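Local coordinates for putative capsular polysaccharide biosynthesis protein (Streptococcus pneumoniae serotype 4, PDB 6EWJ), which probably acts as a pyridoxal-phosphate-dependent sugar aminotransferase of the DegT/DnrJ/EryC1 family, an essential enzyme of teichoic acid biosynthesis in the pneumococcus, at residues I12-D18 with T382-K388; R288-V292 with E315-Y321; A167-I171 with A194-S198. All coordinates share one frame. Residue numbers count along the deposited sequence, not the author numbering.

Interaction 1. Residues I12-D18 with T382-K388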
loop_
_atom_site.group_PDB
_atom_site.type_symbol
_atom_site.label_atom_id
_atom_site.label_comp_id
_atom_site.label_asym_id
_atom_site.label_seq_id
_atom_site.Cartn_x
_atom_site.Cartn_y
_atom_site.Cartn_z
ATOM N N ILE A 12 -14.614 -1.248 28.986
ATOM C CA ILE A 12 -13.842 -2.403 28.377
ATOM C C ILE A 12 -13.802 -2.191 26.876
ATOM O O ILE A 12 -14.868 -2.188 26.229
ATOM C CB ILE A 12 -14.481 -3.777 28.700
ATOM C CG1 ILE A 12 -14.525 -3.980 30.218
ATOM C CG2 ILE A 12 -13.699 -4.914 28.026
ATOM C CD1 ILE A 12 -15.527 -5.020 30.693
ATOM N N PRO A 13 -12.595 -2.052 26.305
ATOM C CA PRO A 13 -12.529 -1.831 24.870
ATOM C C PRO A 13 -12.690 -3.134 24.082
ATOM O O PRO A 13 -12.396 -4.200 24.573
ATOM C CB PRO A 13 -11.121 -1.227 24.663
ATOM C CG PRO A 13 -10.329 -1.857 25.738
ATOM C CD PRO A 13 -11.264 -1.972 26.919
ATOM N N PHE A 14 -13.066 -3.019 22.824
ATOM C CA PHE A 14 -13.210 -4.179 21.972
ATOM C C PHE A 14 -11.911 -4.861 21.488
ATOM O O PHE A 14 -11.870 -6.089 21.391
ATOM C CB PHE A 14 -14.074 -3.843 20.772
ATOM C CG PHE A 14 -14.458 -5.054 20.012
ATOM C CD1 PHE A 14 -15.482 -5.885 20.484
ATOM C CD2 PHE A 14 -13.786 -5.392 18.855
ATOM C CE1 PHE A 14 -15.821 -7.018 19.798
ATOM C CE2 PHE A 14 -14.112 -6.536 18.173
ATOM C CZ PHE A 14 -15.136 -7.356 18.648
ATOM N N SER A 15 -10.891 -4.086 21.121
ATOM C CA SER A 15 -9.693 -4.631 20.497
ATOM C C SER A 15 -8.455 -3.702 20.606
ATOM O O SER A 15 -7.945 -3.282 19.604
ATOM C CB SER A 15 -9.981 -4.952 19.031
ATOM O OG SER A 15 -10.462 -3.794 18.357
ATOM N N PRO A 16 -8.017 -3.383 21.835
ATOM C CA PRO A 16 -6.818 -2.554 22.008
ATOM C C PRO A 16 -5.608 -3.366 21.654
ATOM O O PRO A 16 -5.662 -4.585 21.761
ATOM C CB PRO A 16 -6.817 -2.230 23.507
ATOM C CG PRO A 16 -7.456 -3.442 24.132
ATOM C CD PRO A 16 -8.478 -3.944 23.116
ATOM N N PRO A 17 -4.512 -2.702 21.252
ATOM C CA PRO A 17 -3.318 -3.418 20.890
ATOM C C PRO A 17 -2.566 -3.906 22.128
ATOM O O PRO A 17 -2.626 -3.271 23.183
ATOM C CB PRO A 17 -2.512 -2.343 20.133
ATOM C CG PRO A 17 -2.837 -1.089 20.845
ATOM C CD PRO A 17 -4.309 -1.237 21.194
ATOM N N ASP A 18 -1.882 -5.041 21.991
ATOM C CA ASP A 18 -1.063 -5.600 23.056
ATOM C C ASP A 18 0.403 -5.470 22.640
ATOM O O ASP A 18 0.938 -6.345 21.962
ATOM C CB ASP A 18 -1.433 -7.073 23.297
ATOM C CG ASP A 18 -0.825 -7.639 24.594
ATOM O OD1 ASP A 18 0.252 -7.144 25.038
ATOM O OD2 ASP A 18 -1.422 -8.593 25.145
ATOM N N THR A 382 -20.671 -9.712 18.727
ATOM C CA THR A 382 -19.327 -10.071 19.025
ATOM C C THR A 382 -18.903 -9.395 20.317
ATOM O O THR A 382 -18.962 -8.169 20.434
ATOM C CB THR A 382 -18.370 -9.680 17.894
ATOM O OG1 THR A 382 -18.956 -10.020 16.654
ATOM C CG2 THR A 382 -17.059 -10.393 18.006
ATOM N N LEU A 383 -18.468 -10.207 21.278
ATOM C CA LEU A 383 -17.918 -9.715 22.541
ATOM C C LEU A 383 -16.430 -9.569 22.440
ATOM O O LEU A 383 -15.835 -10.252 21.612
ATOM C CB LEU A 383 -18.210 -10.699 23.677
ATOM C CG LEU A 383 -19.682 -11.086 23.881
ATOM C CD1 LEU A 383 -19.788 -12.071 25.032
ATOM C CD2 LEU A 383 -20.551 -9.874 24.121
ATOM N N PRO A 384 -15.832 -8.701 23.286
ATOM C CA PRO A 384 -14.420 -8.458 23.250
ATOM C C PRO A 384 -13.615 -9.759 23.486
ATOM O O PRO A 384 -14.004 -10.588 24.329
ATOM C CB PRO A 384 -14.211 -7.491 24.419
ATOM C CG PRO A 384 -15.462 -6.729 24.480
ATOM C CD PRO A 384 -16.490 -7.816 24.267
ATOM N N LEU A 385 -12.578 -9.949 22.685
ATOM C CA LEU A 385 -11.645 -11.092 22.839
ATOM C C LEU A 385 -10.258 -10.620 22.431
ATOM O O LEU A 385 -9.938 -10.530 21.243
ATOM C CB LEU A 385 -12.067 -12.285 21.992
ATOM C CG LEU A 385 -11.234 -13.578 22.122
ATOM C CD1 LEU A 385 -11.132 -14.056 23.544
ATOM C CD2 LEU A 385 -11.796 -14.676 21.234
ATOM N N HIS A 386 -9.462 -10.291 23.446
ATOM C CA HIS A 386 -8.119 -9.824 23.261
ATOM C C HIS A 386 -7.385 -10.035 24.579
ATOM O O HIS A 386 -7.999 -10.299 25.628
ATOM C CB HIS A 386 -8.133 -8.335 22.893
ATOM C CG HIS A 386 -8.890 -7.471 23.856
ATOM N ND1 HIS A 386 -8.343 -6.989 25.026
ATOM C CD2 HIS A 386 -10.155 -6.988 23.815
ATOM C CE1 HIS A 386 -9.230 -6.235 25.654
ATOM N NE2 HIS A 386 -10.347 -6.233 24.944
ATOM N N THR A 387 -6.072 -9.833 24.523
ATOM C CA THR A 387 -5.194 -10.268 25.621
ATOM C C THR A 387 -4.985 -9.226 26.717
ATOM O O THR A 387 -4.219 -9.461 27.623
ATOM C CB THR A 387 -3.849 -10.704 25.039
ATOM O OG1 THR A 387 -3.397 -9.720 24.095
ATOM C CG2 THR A 387 -4.036 -12.032 24.326
ATOM N N LYS A 388 -5.621 -8.061 26.591
ATOM C CA LYS A 388 -5.690 -7.089 27.665
ATOM C C LYS A 388 -6.911 -7.268 28.582
ATOM O O LYS A 388 -6.999 -6.600 29.608
ATOM C CB LYS A 388 -5.666 -5.658 27.092
ATOM C CG LYS A 388 -4.530 -5.378 26.094
ATOM C CD LYS A 388 -3.165 -5.354 26.752
ATOM C CE LYS A 388 -2.905 -4.083 27.535
ATOM N NZ LYS A 388 -1.480 -4.074 27.976
HETATM O O HOH W 1 -12.220 -8.526 20.365
#

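Interaction 2. Residues R288-V292 with E315-Y321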
loop_
_atom_site.group_PDB
_atom_site.type_symbol
_atom_site.label_atom_id
_atom_site.label_comp_id
_atom_site.label_asym_id
_atom_site.label_seq_id
_atom_site.Cartn_x
_atom_site.Cartn_y
_atom_site.Cartn_z
ATOM N N ARG A 288 -5.883 -16.357 24.933
ATOM C CA ARG A 288 -7.174 -16.304 24.218
ATOM C C ARG A 288 -8.014 -17.584 24.461
ATOM O O ARG A 288 -9.255 -17.536 24.608
ATOM C CB ARG A 288 -6.975 -16.087 22.724
ATOM C CG ARG A 288 -6.413 -14.725 22.436
ATOM C CD ARG A 288 -6.139 -14.478 20.956
ATOM N NE ARG A 288 -5.972 -13.035 20.733
ATOM C CZ ARG A 288 -6.934 -12.171 20.376
ATOM N NH1 ARG A 288 -8.190 -12.557 20.143
ATOM N NH2 ARG A 288 -6.627 -10.900 20.219
ATOM N N LYS A 289 -7.325 -18.722 24.496
ATOM C CA LYS A 289 -7.959 -19.997 24.827
ATOM C C LYS A 289 -8.649 -19.930 26.192
ATOM O O LYS A 289 -9.829 -20.283 26.328
ATOM C CB LYS A 289 -6.924 -21.125 24.772
ATOM C CG LYS A 289 -7.543 -22.480 25.080
ATOM C CD LYS A 289 -6.488 -23.563 25.276
ATOM C CE LYS A 289 -6.955 -24.875 24.605
ATOM N NZ LYS A 289 -5.827 -25.852 24.430
ATOM N N ASP A 290 -7.902 -19.482 27.193
ATOM C CA ASP A 290 -8.412 -19.343 28.561
ATOM C C ASP A 290 -9.612 -18.402 28.655
ATOM O O ASP A 290 -10.531 -18.673 29.431
ATOM C CB ASP A 290 -7.322 -18.835 29.493
ATOM C CG ASP A 290 -6.147 -19.805 29.643
ATOM O OD1 ASP A 290 -6.188 -20.964 29.175
ATOM O OD2 ASP A 290 -5.131 -19.353 30.211
ATOM N N ILE A 291 -9.594 -17.283 27.914
ATOM C CA ILE A 291 -10.745 -16.374 27.887
ATOM C C ILE A 291 -11.929 -17.068 27.230
ATOM O O ILE A 291 -13.038 -16.961 27.732
ATOM C CB ILE A 291 -10.437 -15.040 27.162
ATOM C CG1 ILE A 291 -9.422 -14.236 27.984
ATOM C CG2 ILE A 291 -11.710 -14.205 26.951
ATOM C CD1 ILE A 291 -8.678 -13.216 27.186
ATOM N N VAL A 292 -11.704 -17.751 26.108
ATOM C CA VAL A 292 -12.804 -18.400 25.388
ATOM C C VAL A 292 -13.433 -19.485 26.240
ATOM O O VAL A 292 -14.655 -19.562 26.350
ATOM C CB VAL A 292 -12.392 -18.931 23.999
ATOM C CG1 VAL A 292 -13.421 -19.878 23.421
ATOM C CG2 VAL A 292 -12.214 -17.753 23.021
ATOM N N GLU A 315 -8.959 -26.343 15.604
ATOM C CA GLU A 315 -8.545 -25.558 16.760
ATOM C C GLU A 315 -8.362 -24.111 16.271
ATOM O O GLU A 315 -7.373 -23.770 15.583
ATOM C CB GLU A 315 -7.240 -26.093 17.363
ATOM C CG GLU A 315 -6.619 -25.264 18.504
ATOM C CD GLU A 315 -7.192 -25.517 19.874
ATOM O OE1 GLU A 315 -8.168 -26.258 20.027
ATOM O OE2 GLU A 315 -6.681 -24.924 20.841
ATOM N N SER A 316 -9.302 -23.259 16.659
ATOM C CA SER A 316 -9.287 -21.852 16.248
ATOM C C SER A 316 -8.222 -21.069 16.969
ATOM O O SER A 316 -7.907 -21.367 18.103
ATOM C CB SER A 316 -10.678 -21.211 16.517
ATOM O OG SER A 316 -10.670 -19.802 16.260
ATOM N N SER A 317 -7.657 -20.063 16.282
ATOM C CA SER A 317 -6.771 -19.055 16.919
ATOM C C SER A 317 -7.498 -18.128 17.881
ATOM O O SER A 317 -6.861 -17.377 18.587
ATOM C CB SER A 317 -6.022 -18.221 15.855
ATOM O OG SER A 317 -6.956 -17.647 14.941
ATOM N N ARG A 318 -8.841 -18.160 17.867
ATOM C CA ARG A 318 -9.694 -17.467 18.828
ATOM C C ARG A 318 -9.538 -15.963 18.703
ATOM O O ARG A 318 -9.122 -15.266 19.659
ATOM C CB ARG A 318 -9.455 -17.963 20.243
ATOM C CG ARG A 318 -9.827 -19.442 20.404
ATOM C CD ARG A 318 -9.443 -19.983 21.754
ATOM N NE ARG A 318 -9.819 -21.386 21.917
ATOM C CZ ARG A 318 -9.117 -22.451 21.511
ATOM N NH1 ARG A 318 -7.955 -22.294 20.843
ATOM N NH2 ARG A 318 -9.587 -23.668 21.754
ATOM N N HIS A 319 -9.799 -15.499 17.489
ATOM C CA HIS A 319 -9.698 -14.041 17.159
ATOM C C HIS A 319 -10.935 -13.201 17.525
ATOM O O HIS A 319 -10.806 -12.146 18.133
ATOM C CB HIS A 319 -9.400 -13.868 15.668
ATOM C CG HIS A 319 -9.420 -12.444 15.254
ATOM N ND1 HIS A 319 -8.677 -11.483 15.901
ATOM C CD2 HIS A 319 -10.211 -11.790 14.385
ATOM C CE1 HIS A 319 -8.981 -10.303 15.406
ATOM N NE2 HIS A 319 -9.894 -10.470 14.474
ATOM N N LEU A 320 -12.119 -13.723 17.229
ATOM C CA LEU A 320 -13.389 -13.087 17.653
ATOM C C LEU A 320 -14.278 -14.024 18.451
ATOM O O LEU A 320 -14.421 -15.225 18.099
ATOM C CB LEU A 320 -14.176 -12.658 16.437
ATOM C CG LEU A 320 -13.488 -11.593 15.540
ATOM C CD1 LEU A 320 -14.316 -11.454 14.283
ATOM C CD2 LEU A 320 -13.307 -10.263 16.244
ATOM N N TYR A 321 -14.908 -13.480 19.491
ATOM C CA TYR A 321 -15.926 -14.199 20.189
ATOM C C TYR A 321 -17.309 -13.833 19.642
ATOM O O TYR A 321 -18.058 -13.016 20.200
ATOM C CB TYR A 321 -15.843 -13.997 21.698
ATOM C CG TYR A 321 -16.537 -15.097 22.452
ATOM C CD1 TYR A 321 -15.949 -16.352 22.553
ATOM C CD2 TYR A 321 -17.787 -14.903 23.027
ATOM C CE1 TYR A 321 -16.592 -17.377 23.231
ATOM C CE2 TYR A 321 -18.441 -15.920 23.750
ATOM C CZ TYR A 321 -17.844 -17.149 23.817
ATOM O OH TYR A 321 -18.467 -18.125 24.503
#

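Interaction 3. Residues A167-I171 with A194-S198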
loop_
_atom_site.group_PDB
_atom_site.type_symbol
_atom_site.label_atom_id
_atom_site.label_comp_id
_atom_site.label_asym_id
_atom_site.label_seq_id
_atom_site.Cartn_x
_atom_site.Cartn_y
_atom_site.Cartn_z
ATOM N N ALA A 167 -1.550 -24.489 -14.560
ATOM C CA ALA A 167 -0.762 -25.349 -13.653
ATOM C C ALA A 167 -1.694 -26.182 -12.743
ATOM O O ALA A 167 -1.561 -27.397 -12.594
ATOM C CB ALA A 167 0.204 -24.477 -12.834
ATOM N N PHE A 168 -2.583 -25.475 -12.071
ATOM C CA PHE A 168 -3.639 -26.091 -11.266
ATOM C C PHE A 168 -4.606 -26.952 -12.067
ATOM O O PHE A 168 -4.902 -28.095 -11.718
ATOM C CB PHE A 168 -4.322 -24.956 -10.461
ATOM C CG PHE A 168 -3.544 -24.535 -9.259
ATOM C CD1 PHE A 168 -2.636 -23.482 -9.333
ATOM C CD2 PHE A 168 -3.659 -25.224 -8.060
ATOM C CE1 PHE A 168 -1.913 -23.110 -8.223
ATOM C CE2 PHE A 168 -2.938 -24.852 -6.945
ATOM C CZ PHE A 168 -2.064 -23.785 -7.031
ATOM N N ASN A 169 -5.067 -26.388 -13.156
ATOM C CA ASN A 169 -6.114 -26.918 -13.975
ATOM C C ASN A 169 -7.497 -27.189 -13.342
ATOM O O ASN A 169 -8.267 -28.032 -13.804
ATOM C CB ASN A 169 -5.670 -28.078 -14.882
ATOM C CG ASN A 169 -6.211 -27.905 -16.299
ATOM O OD1 ASN A 169 -7.141 -28.595 -16.730
ATOM N ND2 ASN A 169 -5.686 -26.894 -16.997
ATOM N N ARG A 170 -7.789 -26.399 -12.322
ATOM C CA ARG A 170 -9.043 -26.422 -11.618
ATOM C C ARG A 170 -9.240 -25.055 -10.943
ATOM O O ARG A 170 -8.347 -24.187 -10.990
ATOM C CB ARG A 170 -9.027 -27.551 -10.577
ATOM C CG ARG A 170 -7.838 -27.546 -9.603
ATOM C CD ARG A 170 -8.184 -28.324 -8.325
ATOM N NE ARG A 170 -7.055 -28.437 -7.387
ATOM C CZ ARG A 170 -6.701 -27.517 -6.491
ATOM N NH1 ARG A 170 -7.347 -26.358 -6.402
ATOM N NH2 ARG A 170 -5.674 -27.741 -5.681
ATOM N N ILE A 171 -10.382 -24.885 -10.293
ATOM C CA ILE A 171 -10.636 -23.720 -9.441
ATOM C C ILE A 171 -9.585 -23.682 -8.339
ATOM O O ILE A 171 -9.311 -24.696 -7.710
ATOM C CB ILE A 171 -12.061 -23.758 -8.831
ATOM C CG1 ILE A 171 -13.113 -23.556 -9.926
ATOM C CG2 ILE A 171 -12.248 -22.647 -7.797
ATOM C CD1 ILE A 171 -14.516 -23.981 -9.562
ATOM N N ALA A 194 -5.291 -24.284 2.129
ATOM C CA ALA A 194 -5.735 -23.762 0.863
ATOM C C ALA A 194 -4.572 -23.717 -0.103
ATOM O O ALA A 194 -3.413 -23.842 0.288
ATOM C CB ALA A 194 -6.310 -22.379 1.058
ATOM N N ASP A 195 -4.901 -23.548 -1.374
ATOM C CA ASP A 195 -3.885 -23.328 -2.409
ATOM C C ASP A 195 -3.047 -22.072 -2.139
ATOM O O ASP A 195 -1.813 -22.084 -2.173
ATOM C CB ASP A 195 -4.546 -23.280 -3.780
ATOM C CG ASP A 195 -5.209 -24.574 -4.146
ATOM O OD1 ASP A 195 -4.596 -25.661 -3.964
ATOM O OD2 ASP A 195 -6.358 -24.534 -4.653
ATOM N N PHE A 196 -3.719 -20.989 -1.835
ATOM C CA PHE A 196 -3.075 -19.748 -1.383
ATOM C C PHE A 196 -3.816 -19.265 -0.147
ATOM O O PHE A 196 -5.031 -19.554 0.013
ATOM C CB PHE A 196 -3.131 -18.640 -2.469
ATOM C CG PHE A 196 -2.361 -18.937 -3.709
ATOM C CD1 PHE A 196 -2.898 -19.754 -4.696
ATOM C CD2 PHE A 196 -1.131 -18.359 -3.931
ATOM C CE1 PHE A 196 -2.193 -20.027 -5.850
ATOM C CE2 PHE A 196 -0.416 -18.602 -5.092
ATOM C CZ PHE A 196 -0.942 -19.447 -6.055
ATOM N N THR A 197 -3.114 -18.517 0.704
ATOM C CA THR A 197 -3.706 -17.938 1.907
ATOM C C THR A 197 -3.247 -16.483 2.097
ATOM O O THR A 197 -2.045 -16.186 1.968
ATOM C CB THR A 197 -3.373 -18.781 3.160
ATOM O OG1 THR A 197 -3.765 -20.148 2.938
ATOM C CG2 THR A 197 -4.074 -18.254 4.401
ATOM N N SER A 198 -4.183 -15.602 2.452
ATOM C CA SER A 198 -3.846 -14.269 2.998
ATOM C C SER A 198 -4.088 -14.164 4.491
ATOM O O SER A 198 -5.106 -14.584 4.996
ATOM C CB SER A 198 -4.653 -13.111 2.320
ATOM O OG SER A 198 -6.011 -13.453 2.285
#

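Interaction 1. Residues I12-D18 with T382-K388
Two side-chain hydrogen bonds hold the N-terminal loop to the chain leaving strand 380-383: T387 OG1 donates to D18 OD2 at 2.5 Å, and H386 NE2 donates to P13 O at 2.9 Å. The other carboxylate oxygen of D18, OD1, is paired with R280 of helix 268-299. Water 1 links the two backbones, donating to F14 O (2.7 Å) and accepting from L385 N (2.7 Å). The H386 ring also takes a CH-pi contact, P16 CD standing 3.4 Å from the ring centroid almost exactly on its normal. F14 brings the edge of its ring to the strand end: CE1 lies 3.4 Å from T382 O, and CD1 packs 4.1 Å from P384 CG. I12 CG2 reaches P384 CG at 4.4 Å, while the K388 aliphatic chain lies along P16 and D18. The proline-rich N-terminal loop thus packs beside the end of strand 380-383, an outer strand of the small antiparallel C-terminal sheet, and along the loop that follows it, in a PLP-dependent aminotransferase fold.

Interaction 2. Residues R288-V292 with E315-Y321
R288 opens the segment on helix 268-299 by reaching past its own CB–CB contact with R318 (4.0 Å) to the loop backbone. Its NH1 donates to R318 O at 2.9 Å, and more weakly to H319 O at 3.3 Å; both oxygens lie near the guanidinium plane. The same NH1 also makes a weak bond to L385 O, so one nitrogen gathers carbonyls from two loops. One residue on, K289 lays its chain over R318: CA is 3.4 Å from R318 CD, and CG sits over a face of the R318 guanidinium, 3.9 Å from CZ. Its amine ends at a long salt bridge, NZ to E315 OE2 at 3.8 Å. That same E315 OE2 takes a much shorter one from R318 NH1 (2.9 Å), making K289, E315 and R318 a small charge network. V292, a turn beyond R288 and bonded to it through N to R288 O (2.9 Å), packs CG2 against R318 CD (3.8 Å) and Y321 CD1 (4.0 Å). R318 has left-handed backbone angles (65/57), and its N is held by S316 OG at 2.9 Å in an ST turn. Beyond the turn the CA-to-CB bond of H319 points away from the helix; its ND1 is bonded to N206 and its ring meets that of H179, a pyridoxal-phosphate-binding residue. The chemistry is therefore divided: one arginine satisfies loop carbonyls, the other is neutralised by E315 while its aliphatic stem packs on V292 and K289, tying the helix to a loop that borders the cofactor pocket.

Interaction 3. Residues A167-I171 with A194-S198
R170 adopts chi1 near +53° (p) with chi2 and chi3 extended, which carries its guanidinium to D195 although its CA-to-CB bond points sideways. The approach is end-on and two-pronged: NH1 donates to D195 OD2 at 2.7 Å and NH2 to D195 OD1 at 2.9 Å, both nearly linear, forming a bidentate salt bridge. NH1 also donates to I171 O at 2.9 Å, folding the side chain back to its own segment. D195, in the m rotamer, offers both oxygens, and its OD2 accepts from I173 N as well. F168, also m, closes the other part of the contact, with CE2 3.5 Å from D195 OD1 and CE1 3.9 Å from F196 CE1; F196, m again, swings its ring back toward F168. N169, with positive phi, ends helix 163-168 and turns the chain toward strand 172-177. The contact therefore ties the entrance of that strand to the entrance of its parallel neighbour 196-200 in the mixed seven-stranded sheet characteristic of the large domain of PLP-dependent aminotransferases.

Interactions 1 and 2 are neighbours, with centres about 12 Å apart: L383 N probably bonds to Y321 O, and L385 and H386 pack against the helix and loop of interaction 2. Together they join the small antiparallel sheet, helix 268-299 and the N-terminal loop. Interaction 3 lies on the opposite side of the chain's centre, its centre about 34 Å from that of interaction 1 and about 28 Å from that of interaction 2, at the large mixed sheet. Interaction 1 is partly exposed and mixes a water, two hydrogen bonds (one to a carboxylate) and proline packing; the other two are buried and use arginine, in interaction 2 on carbonyls and a shared glutamate, in interaction 3 paired with an aspartate beside two phenylalanines.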